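Local coordinates for protein glycosyltransferase (Streptomyces viridochromogenes, PDB 2IV3) that binds UDP and is probably a GT-B glycosyltransferase that transfers a sugar from a nucleotide-activated donor, at residues Arg190-Gly195 with Thr213-Gly218; Asp163-Met168 with Ala234-Ser239; Val142-Val147 with Val322-Arg327. All coordinates share one frame; numbering follows the deposited sequence.

Interaction 1: residues Arg190-Gly195 with Thr213-Gly218; sequences RLVLAG and TVEPIG. With UDP (uridine-5'-diphosphate), chain E.
With CG1 wedged between its own backbone N and carbonyl carbon (chi1 64°), Ile217 brings CD1 against both Val192 CG1 and Ala194 CB, each 3.7 Å away. Glu215, on the face of Val192, has CG beside its backbone N and runs extended, so that OE2 sits 3.2 Å from Arg190 CG and also against CD. The two side chains cross at about a right angle, the carboxylate plane 78° from that of the guanidinium; the opposite charges, NE to OE2 4.4 Å, are too far apart for a salt bridge, though they may attract. On the other face Leu193 runs alongside Val214, and Leu193 CD1 also meets Pro216 CB at 4.0 Å. The backbones are parallel neighbours: Leu191 N bonds to Thr213 O, Glu215 N to Leu191 O and Leu193 N to Glu215 O. Ile217 N bonds to Leu193 O at a longer 3.2 Å. At the far end Gly195 N reaches Gly218 O (2.8 Å), and Gly195 CA comes within 3.3 Å of O4 on the uracil of UDP. Helix 200-209 links the two strands as a beta-alpha-beta unit at the edge of a Rossmann-like sheet, the C-terminal ends of whose strands face the nucleotide, as in GT-B enzymes.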
loop_
_atom_site.group_PDB
_atom_site.type_symbol
_atom_site.label_atom_id
_atom_site.label_comp_id
_atom_site.label_asym_id
_atom_site.label_seq_id
_atom_site.Cartn_x
_atom_site.Cartn_y
_atom_site.Cartn_z
ATOM N N ARG A 190 16.652 -2.262 -26.304
ATOM C CA ARG A 190 17.100 -1.924 -24.965
ATOM C C ARG A 190 15.918 -1.473 -24.138
ATOM O O ARG A 190 14.978 -0.892 -24.682
ATOM C CB ARG A 190 18.167 -0.834 -25.008
ATOM C CG ARG A 190 19.530 -1.334 -25.544
ATOM C CD ARG A 190 20.169 -2.430 -24.640
ATOM N NE ARG A 190 21.025 -3.363 -25.390
ATOM C CZ ARG A 190 20.607 -4.508 -25.943
ATOM N NH1 ARG A 190 19.334 -4.902 -25.849
ATOM N NH2 ARG A 190 21.468 -5.273 -26.592
ATOM N N LEU A 191 15.939 -1.756 -22.830
ATOM C CA LEU A 191 14.922 -1.195 -21.940
ATOM C C LEU A 191 15.526 -0.129 -21.059
ATOM O O LEU A 191 16.234 -0.437 -20.090
ATOM C CB LEU A 191 14.226 -2.261 -21.079
ATOM C CG LEU A 191 13.086 -1.621 -20.272
ATOM C CD1 LEU A 191 11.947 -0.995 -21.153
ATOM C CD2 LEU A 191 12.491 -2.545 -19.194
ATOM N N VAL A 192 15.272 1.127 -21.410
ATOM C CA VAL A 192 15.623 2.210 -20.514
ATOM C C VAL A 192 14.681 2.124 -19.326
ATOM O O VAL A 192 13.469 2.246 -19.470
ATOM C CB VAL A 192 15.586 3.591 -21.179
ATOM C CG1 VAL A 192 15.684 4.688 -20.121
ATOM C CG2 VAL A 192 16.728 3.717 -22.132
ATOM N N LEU A 193 15.263 1.873 -18.162
ATOM C CA LEU A 193 14.551 1.515 -16.945
ATOM C C LEU A 193 14.570 2.727 -16.047
ATOM O O LEU A 193 15.420 2.867 -15.186
ATOM C CB LEU A 193 15.291 0.346 -16.271
ATOM C CG LEU A 193 14.567 -0.611 -15.310
ATOM C CD1 LEU A 193 15.609 -1.357 -14.488
ATOM C CD2 LEU A 193 13.595 0.093 -14.384
ATOM N N ALA A 194 13.646 3.644 -16.269
ATOM C CA ALA A 194 13.700 4.893 -15.524
ATOM C C ALA A 194 12.790 4.831 -14.305
ATOM O O ALA A 194 11.647 4.452 -14.410
ATOM C CB ALA A 194 13.363 6.063 -16.437
ATOM N N GLY A 195 13.310 5.157 -13.131
ATOM C CA GLY A 195 12.470 5.062 -11.922
ATOM C C GLY A 195 13.176 4.646 -10.646
ATOM O O GLY A 195 14.306 4.118 -10.691
ATOM N N THR A 213 19.850 -6.286 -21.629
ATOM C CA THR A 213 18.677 -5.608 -22.161
ATOM C C THR A 213 18.401 -4.286 -21.442
ATOM O O THR A 213 17.986 -3.294 -22.063
ATOM C CB THR A 213 17.417 -6.532 -22.140
ATOM O OG1 THR A 213 17.535 -7.555 -23.140
ATOM C CG2 THR A 213 16.124 -5.763 -22.397
ATOM N N VAL A 214 18.610 -4.252 -20.132
ATOM C CA VAL A 214 18.119 -3.100 -19.399
ATOM C C VAL A 214 19.237 -2.126 -19.105
ATOM O O VAL A 214 20.374 -2.530 -18.835
ATOM C CB VAL A 214 17.298 -3.491 -18.131
ATOM C CG1 VAL A 214 16.554 -4.805 -18.359
ATOM C CG2 VAL A 214 18.182 -3.562 -16.894
ATOM N N GLU A 215 18.911 -0.845 -19.222
ATOM C CA GLU A 215 19.768 0.238 -18.759
ATOM C C GLU A 215 19.016 0.924 -17.643
ATOM O O GLU A 215 18.031 1.636 -17.897
ATOM C CB GLU A 215 20.102 1.212 -19.892
ATOM C CG GLU A 215 20.943 0.531 -20.960
ATOM C CD GLU A 215 20.919 1.225 -22.326
ATOM O OE1 GLU A 215 20.940 2.487 -22.364
ATOM O OE2 GLU A 215 20.907 0.493 -23.358
ATOM N N PRO A 216 19.442 0.672 -16.396
ATOM C CA PRO A 216 18.807 1.336 -15.258
ATOM C C PRO A 216 19.384 2.743 -15.085
ATOM O O PRO A 216 20.610 2.929 -15.047
ATOM C CB PRO A 216 19.134 0.416 -14.061
ATOM C CG PRO A 216 20.204 -0.576 -14.556
ATOM C CD PRO A 216 20.551 -0.213 -15.986
ATOM N N ILE A 217 18.509 3.737 -15.021
ATOM C CA ILE A 217 18.974 5.108 -14.872
ATOM C C ILE A 217 18.569 5.746 -13.509
ATOM O O ILE A 217 19.089 6.788 -13.099
ATOM C CB ILE A 217 18.619 5.958 -16.119
ATOM C CG1 ILE A 217 17.106 6.109 -16.312
ATOM C CG2 ILE A 217 19.159 5.323 -17.369
ATOM C CD1 ILE A 217 16.799 7.010 -17.462
ATOM N N GLY A 218 17.657 5.084 -12.804
ATOM C CA GLY A 218 17.127 5.584 -11.537
ATOM C C GLY A 218 16.039 6.599 -11.795
ATOM O O GLY A 218 15.610 6.771 -12.938
HETATM N N1 UDP E . 7.914 9.126 -12.900
HETATM C C2 UDP E . 8.909 10.117 -12.965
HETATM N N3 UDP E . 10.210 9.743 -12.953
HETATM C C4 UDP E . 10.554 8.454 -12.881
HETATM C C5 UDP E . 9.601 7.458 -12.817
HETATM C C6 UDP E . 8.257 7.836 -12.821
HETATM O O2 UDP E . 8.586 11.329 -13.032
HETATM O O4 UDP E . 11.729 8.131 -12.893
HETATM C "C1'" UDP E . 6.487 9.516 -12.891
HETATM C "C2'" UDP E . 5.675 9.188 -14.147
HETATM O "O2'" UDP E . 5.774 10.114 -15.220
HETATM C "C3'" UDP E . 4.256 9.239 -13.624
HETATM C "C4'" UDP E . 4.425 8.629 -12.238
HETATM O "O4'" UDP E . 5.831 8.731 -11.896
HETATM O "O3'" UDP E . 3.826 10.602 -13.577
HETATM C "C5'" UDP E . 4.095 7.155 -12.329
HETATM O "O5'" UDP E . 2.745 7.035 -11.965
HETATM P PA UDP E . 1.836 5.805 -12.474
HETATM O O1A UDP E . 0.326 6.057 -12.168
HETATM O O2A UDP E . 2.037 5.432 -13.950
HETATM O O3A UDP E . 2.333 4.572 -11.579
HETATM P PB UDP E . 2.088 4.533 -9.976
HETATM O O1B UDP E . 0.856 3.658 -9.642
HETATM O O2B UDP E . 1.849 6.076 -9.451
HETATM O O3B UDP E . 3.362 4.022 -9.306
#

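Interaction 2: residues Asp163-Met168 with Ala234-Ser239; sequences DFLLFM and AVLAMS. With UDP (uridine-5'-diphosphate), chain E.
Leu166 is bonded through both its N and its O to the parallel strand 234-237. Leu166 N donates to Ala234 O at 2.9 Å, a bent bond (134° at the hydrogen), and Leu236 N to Leu166 O at 2.7 Å, a straighter one. The carbonyl of Leu166 also receives a CA-H...O contact from Val235. Farther along, the strands diverge, with 42° between their axes, and a water takes over: it accepts from Met168 N and donates to Leu236 O, 2.8 Å from each, and sits above one face of the Phe167 ring, offset toward its rim. Among the apolar contacts, Leu165 CD2 approaches Ala234 CB at 4.1 Å on one face of the sheet. Leu236 points toward strand 165-168, and with CG beside the backbone N (chi1 -61°) its CD1 meets Leu165 CB. On the other face Leu166 CB lies beside Val235 CG2. The ligand contact belongs to Met168, whose CG sits 3.5 Å from C6 of the UDP uracil, with SD near N3 and C4 of the same ring. Within the sheet, strand 165-168 is central, hydrogen-bonded on its other side to strand 191-194. Helix 177-187 packs against Leu165 and Leu236 through Ala184 and Ala180, and helix 222-231 against Leu166 through Leu228.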
loop_
_atom_site.group_PDB
_atom_site.type_symbol
_atom_site.label_atom_id
_atom_site.label_comp_id
_atom_site.label_asym_id
_atom_site.label_seq_id
_atom_site.Cartn_x
_atom_site.Cartn_y
_atom_site.Cartn_z
ATOM N N ASP A 163 15.997 4.421 -30.613
ATOM C CA ASP A 163 15.720 2.993 -30.770
ATOM C C ASP A 163 15.061 2.356 -29.553
ATOM O O ASP A 163 14.579 1.223 -29.638
ATOM C CB ASP A 163 17.038 2.222 -30.952
ATOM C CG ASP A 163 17.687 2.417 -32.306
ATOM O OD1 ASP A 163 17.120 3.107 -33.196
ATOM O OD2 ASP A 163 18.797 1.852 -32.471
ATOM N N PHE A 164 15.106 3.028 -28.401
ATOM C CA PHE A 164 14.908 2.337 -27.120
ATOM C C PHE A 164 13.466 2.252 -26.633
ATOM O O PHE A 164 12.602 3.070 -26.994
ATOM C CB PHE A 164 15.835 2.924 -26.038
ATOM C CG PHE A 164 15.426 4.306 -25.557
ATOM C CD1 PHE A 164 14.342 4.468 -24.695
ATOM C CD2 PHE A 164 16.135 5.433 -25.956
ATOM C CE1 PHE A 164 13.962 5.735 -24.248
ATOM C CE2 PHE A 164 15.770 6.701 -25.518
ATOM C CZ PHE A 164 14.689 6.850 -24.667
ATOM N N LEU A 165 13.218 1.242 -25.810
ATOM C CA LEU A 165 11.939 1.090 -25.145
ATOM C C LEU A 165 12.040 1.657 -23.735
ATOM O O LEU A 165 13.103 1.665 -23.150
ATOM C CB LEU A 165 11.547 -0.385 -25.099
ATOM C CG LEU A 165 11.463 -1.114 -26.440
ATOM C CD1 LEU A 165 11.332 -2.590 -26.212
ATOM C CD2 LEU A 165 10.296 -0.600 -27.248
ATOM N N LEU A 166 10.935 2.123 -23.179
ATOM C CA LEU A 166 11.037 2.932 -21.981
ATOM C C LEU A 166 10.091 2.455 -20.905
ATOM O O LEU A 166 8.909 2.243 -21.162
ATOM C CB LEU A 166 10.795 4.415 -22.299
ATOM C CG LEU A 166 10.970 5.428 -21.152
ATOM C CD1 LEU A 166 12.364 5.402 -20.584
ATOM C CD2 LEU A 166 10.645 6.825 -21.598
ATOM N N PHE A 167 10.648 2.261 -19.711
ATOM C CA PHE A 167 9.873 2.038 -18.506
ATOM C C PHE A 167 10.028 3.270 -17.646
ATOM O O PHE A 167 11.139 3.797 -17.447
ATOM C CB PHE A 167 10.321 0.769 -17.748
ATOM C CG PHE A 167 9.483 0.459 -16.503
ATOM C CD1 PHE A 167 8.464 -0.505 -16.543
ATOM C CD2 PHE A 167 9.738 1.101 -15.293
ATOM C CE1 PHE A 167 7.700 -0.813 -15.393
ATOM C CE2 PHE A 167 8.984 0.817 -14.149
ATOM C CZ PHE A 167 7.965 -0.148 -14.190
ATOM N N MET A 168 8.892 3.749 -17.167
ATOM C CA MET A 168 8.901 4.919 -16.308
ATOM C C MET A 168 7.973 4.775 -15.115
ATOM O O MET A 168 6.802 5.195 -15.153
ATOM C CB MET A 168 8.644 6.213 -17.122
ATOM C CG MET A 168 8.710 7.445 -16.267
ATOM S SD MET A 168 9.819 8.756 -16.806
ATOM C CE MET A 168 11.172 7.917 -17.626
ATOM N N ALA A 234 8.829 2.986 -27.826
ATOM C CA ALA A 234 7.522 2.852 -27.140
ATOM C C ALA A 234 7.706 2.957 -25.616
ATOM O O ALA A 234 8.840 2.868 -25.103
ATOM C CB ALA A 234 6.817 1.550 -27.513
ATOM N N VAL A 235 6.599 3.201 -24.922
ATOM C CA VAL A 235 6.556 3.132 -23.481
ATOM C C VAL A 235 5.931 1.815 -23.027
ATOM O O VAL A 235 4.950 1.339 -23.609
ATOM C CB VAL A 235 5.784 4.313 -22.876
ATOM C CG1 VAL A 235 5.379 4.044 -21.414
ATOM C CG2 VAL A 235 6.615 5.576 -22.984
ATOM N N LEU A 236 6.521 1.244 -21.978
ATOM C CA LEU A 236 6.078 -0.038 -21.455
ATOM C C LEU A 236 5.327 0.073 -20.132
ATOM O O LEU A 236 5.914 0.419 -19.097
ATOM C CB LEU A 236 7.251 -1.022 -21.379
ATOM C CG LEU A 236 7.907 -1.336 -22.740
ATOM C CD1 LEU A 236 8.917 -2.533 -22.695
ATOM C CD2 LEU A 236 6.867 -1.546 -23.801
ATOM N N ALA A 237 4.021 -0.217 -20.197
ATOM C CA ALA A 237 3.097 -0.133 -19.062
ATOM C C ALA A 237 2.577 -1.524 -18.685
ATOM O O ALA A 237 1.403 -1.844 -18.919
ATOM C CB ALA A 237 1.935 0.769 -19.443
ATOM N N MET A 238 3.455 -2.343 -18.096
ATOM C CA MET A 238 3.217 -3.790 -17.915
ATOM C C MET A 238 2.796 -4.232 -16.533
ATOM O O MET A 238 3.381 -5.202 -16.003
ATOM C CB MET A 238 4.469 -4.587 -18.277
ATOM C CG MET A 238 5.230 -4.027 -19.446
ATOM S SD MET A 238 4.782 -4.978 -20.868
ATOM C CE MET A 238 3.111 -4.447 -21.096
ATOM N N SER A 239 1.781 -3.564 -15.972
ATOM C CA SER A 239 1.291 -3.884 -14.628
ATOM C C SER A 239 0.770 -5.310 -14.570
ATOM O O SER A 239 0.094 -5.762 -15.479
ATOM C CB SER A 239 0.168 -2.930 -14.171
ATOM O OG SER A 239 0.505 -1.586 -14.420
HETATM N N1 UDP E . 7.914 9.126 -12.900
HETATM C C2 UDP E . 8.909 10.117 -12.965
HETATM N N3 UDP E . 10.210 9.743 -12.953
HETATM C C4 UDP E . 10.554 8.454 -12.881
HETATM C C5 UDP E . 9.601 7.458 -12.817
HETATM C C6 UDP E . 8.257 7.836 -12.821
HETATM O O2 UDP E . 8.586 11.329 -13.032
HETATM O O4 UDP E . 11.729 8.131 -12.893
HETATM C "C1'" UDP E . 6.487 9.516 -12.891
HETATM C "C2'" UDP E . 5.675 9.188 -14.147
HETATM O "O2'" UDP E . 5.774 10.114 -15.220
HETATM C "C3'" UDP E . 4.256 9.239 -13.624
HETATM C "C4'" UDP E . 4.425 8.629 -12.238
HETATM O "O4'" UDP E . 5.831 8.731 -11.896
HETATM O "O3'" UDP E . 3.826 10.602 -13.577
HETATM C "C5'" UDP E . 4.095 7.155 -12.329
HETATM O "O5'" UDP E . 2.745 7.035 -11.965
HETATM P PA UDP E . 1.836 5.805 -12.474
HETATM O O1A UDP E . 0.326 6.057 -12.168
HETATM O O2A UDP E . 2.037 5.432 -13.950
HETATM O O3A UDP E . 2.333 4.572 -11.579
HETATM P PB UDP E . 2.088 4.533 -9.976
HETATM O O1B UDP E . 0.856 3.658 -9.642
HETATM O O2B UDP E . 1.849 6.076 -9.451
HETATM O O3B UDP E . 3.362 4.022 -9.306
HETATM O O HOH W 1 6.341 2.673 -17.526
#

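Interaction 3: residues Val142-Val147 with Val322-Arg327; sequences VIPIPV and VTIAER
Ile324 overlaps the rings of Pro144 and Pro146, each met by a different branch. CG2, anti to the backbone N, presses on Pro146 CB at 3.3 Å, with Ile324 and the proline crossing at about a right angle. CD1 is 3.5 Å from Pro144 CG and closer still, 3.3 Å, to Pro144 O; both carbon pairs are packed unusually closely. Ile143 runs antiparallel alongside Ile324, its CG2 4.1 Å from Ile324 CG2. The contact sets a loop carrying Pro144 and Pro146, which follows helix 128-133 and leads towards strand 165-168, against helix 321-336 near the C-terminus; in a GT-B fold, the chain passes between two Rossmann-like domains, and a C-terminal helix commonly crosses back to the N-terminal one. Helix 32-45 backs the same region, Val35 touching Ile145 and Pro146, Leu39 and Leu43 touching Ala325. One turn along from Ile324, Arg327 lays a face of its guanidinium over Ile143 CA. Its side chain bends at chi3 (56°) to bring NH2 3.0 Å from Val142 O, though the angle is too poor for a hydrogen bond. Ile145 points away from the helix, and its side chain touches Thr256 and Ser259 of helix 256-263, on the UDP side.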
loop_
_atom_site.group_PDB
_atom_site.type_symbol
_atom_site.label_atom_id
_atom_site.label_comp_id
_atom_site.label_asym_id
_atom_site.label_seq_id
_atom_site.Cartn_x
_atom_site.Cartn_y
_atom_site.Cartn_z
ATOM N N VAL A 142 -16.716 8.343 -13.968
ATOM C CA VAL A 142 -15.413 7.826 -14.344
ATOM C C VAL A 142 -14.781 8.862 -15.253
ATOM O O VAL A 142 -15.371 9.263 -16.254
ATOM C CB VAL A 142 -15.527 6.506 -15.125
ATOM C CG1 VAL A 142 -14.149 6.106 -15.679
ATOM C CG2 VAL A 142 -16.107 5.379 -14.242
ATOM N N ILE A 143 -13.577 9.305 -14.941
ATOM C CA ILE A 143 -13.020 10.455 -15.598
ATOM C C ILE A 143 -11.542 10.132 -15.514
ATOM O O ILE A 143 -10.984 10.132 -14.430
ATOM C CB ILE A 143 -13.397 11.766 -14.812
ATOM C CG1 ILE A 143 -14.931 11.925 -14.679
ATOM C CG2 ILE A 143 -12.812 13.022 -15.451
ATOM C CD1 ILE A 143 -15.388 13.184 -13.887
ATOM N N PRO A 144 -10.924 9.767 -16.642
ATOM C CA PRO A 144 -9.540 9.297 -16.688
ATOM C C PRO A 144 -8.511 10.394 -16.400
ATOM O O PRO A 144 -8.835 11.561 -16.315
ATOM C CB PRO A 144 -9.398 8.805 -18.143
ATOM C CG PRO A 144 -10.400 9.607 -18.900
ATOM C CD PRO A 144 -11.543 9.755 -17.978
ATOM N N ILE A 145 -7.261 10.020 -16.298
ATOM C CA ILE A 145 -6.191 11.006 -16.124
ATOM C C ILE A 145 -6.118 12.120 -17.213
ATOM O O ILE A 145 -6.087 11.843 -18.412
ATOM C CB ILE A 145 -4.927 10.256 -15.865
ATOM C CG1 ILE A 145 -5.110 9.596 -14.501
ATOM C CG2 ILE A 145 -3.647 11.184 -15.953
ATOM C CD1 ILE A 145 -4.052 8.578 -14.114
ATOM N N PRO A 146 -6.160 13.403 -16.796
ATOM C CA PRO A 146 -5.944 14.481 -17.769
ATOM C C PRO A 146 -4.470 14.672 -18.124
ATOM O O PRO A 146 -3.596 14.360 -17.316
ATOM C CB PRO A 146 -6.459 15.713 -17.037
ATOM C CG PRO A 146 -6.290 15.428 -15.619
ATOM C CD PRO A 146 -6.422 13.933 -15.443
ATOM N N VAL A 147 -4.222 15.173 -19.333
ATOM C CA VAL A 147 -2.879 15.506 -19.796
ATOM C C VAL A 147 -2.837 16.872 -20.482
ATOM O O VAL A 147 -3.605 17.201 -21.380
ATOM C CB VAL A 147 -2.237 14.367 -20.617
ATOM C CG1 VAL A 147 -2.865 14.225 -21.971
ATOM C CG2 VAL A 147 -0.707 14.547 -20.694
ATOM N N VAL A 322 -8.139 20.212 -20.762
ATOM C CA VAL A 322 -9.295 21.093 -20.796
ATOM C C VAL A 322 -10.556 20.271 -20.807
ATOM O O VAL A 322 -11.483 20.543 -20.078
ATOM C CB VAL A 322 -9.333 22.000 -22.057
ATOM C CG1 VAL A 322 -10.812 22.398 -22.391
ATOM C CG2 VAL A 322 -8.518 23.230 -21.846
ATOM N N THR A 323 -10.597 19.272 -21.674
ATOM C CA THR A 323 -11.797 18.452 -21.836
ATOM C C THR A 323 -12.067 17.660 -20.553
ATOM O O THR A 323 -13.197 17.497 -20.135
ATOM C CB THR A 323 -11.669 17.492 -23.047
ATOM O OG1 THR A 323 -12.663 16.472 -22.919
ATOM C CG2 THR A 323 -10.315 16.786 -23.041
ATOM N N ILE A 324 -11.005 17.196 -19.918
ATOM C CA ILE A 324 -11.144 16.493 -18.660
ATOM C C ILE A 324 -11.481 17.405 -17.456
ATOM O O ILE A 324 -12.263 17.011 -16.587
ATOM C CB ILE A 324 -9.920 15.649 -18.423
ATOM C CG1 ILE A 324 -9.972 14.434 -19.403
ATOM C CG2 ILE A 324 -9.726 15.359 -16.889
ATOM C CD1 ILE A 324 -10.305 13.104 -18.810
ATOM N N ALA A 325 -10.922 18.614 -17.412
ATOM C CA ALA A 325 -11.242 19.536 -16.316
ATOM C C ALA A 325 -12.723 19.953 -16.374
ATOM O O ALA A 325 -13.312 20.338 -15.350
ATOM C CB ALA A 325 -10.352 20.753 -16.366
ATOM N N GLU A 326 -13.305 19.846 -17.566
ATOM C CA GLU A 326 -14.606 20.386 -17.817
ATOM C C GLU A 326 -15.633 19.391 -17.361
ATOM O O GLU A 326 -16.678 19.760 -16.847
ATOM C CB GLU A 326 -14.769 20.856 -19.288
ATOM C CG GLU A 326 -15.280 19.857 -20.318
ATOM C CD GLU A 326 -15.391 20.452 -21.767
ATOM O OE1 GLU A 326 -14.977 19.789 -22.771
ATOM O OE2 GLU A 326 -15.897 21.571 -21.895
ATOM N N ARG A 327 -15.303 18.114 -17.505
ATOM C CA ARG A 327 -16.179 17.043 -17.013
ATOM C C ARG A 327 -16.204 17.050 -15.475
ATOM O O ARG A 327 -17.208 16.671 -14.868
ATOM C CB ARG A 327 -15.713 15.696 -17.544
ATOM C CG ARG A 327 -15.830 15.606 -19.032
ATOM C CD ARG A 327 -15.203 14.362 -19.555
ATOM N NE ARG A 327 -15.732 13.138 -18.962
ATOM C CZ ARG A 327 -15.328 11.925 -19.347
ATOM N NH1 ARG A 327 -14.400 11.796 -20.321
ATOM N NH2 ARG A 327 -15.835 10.846 -18.752
#

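Overall arrangement
Interactions 1 and 2 are parts of one parallel sheet, their centres 9 Å apart. Strands 191-194 and 165-168 are neighbours, joined by probable hydrogen bonds from Ala194 N to Phe167 O and from Phe167 N to Val192 O, each 2.8 Å. Both interactions touch the uracil of UDP; the ligand as a whole is hydrogen-bonded to Tyr29, Val220, Arg225, Thr256 and Glu260. Interaction 3 stands apart, its centre about 31 Å from that of interaction 1, on the opposite side of the chain's centre, and about 24 Å from that of interaction 2. It is still near the ligand: the Ile145 side chain lies about 5 Å from UDP.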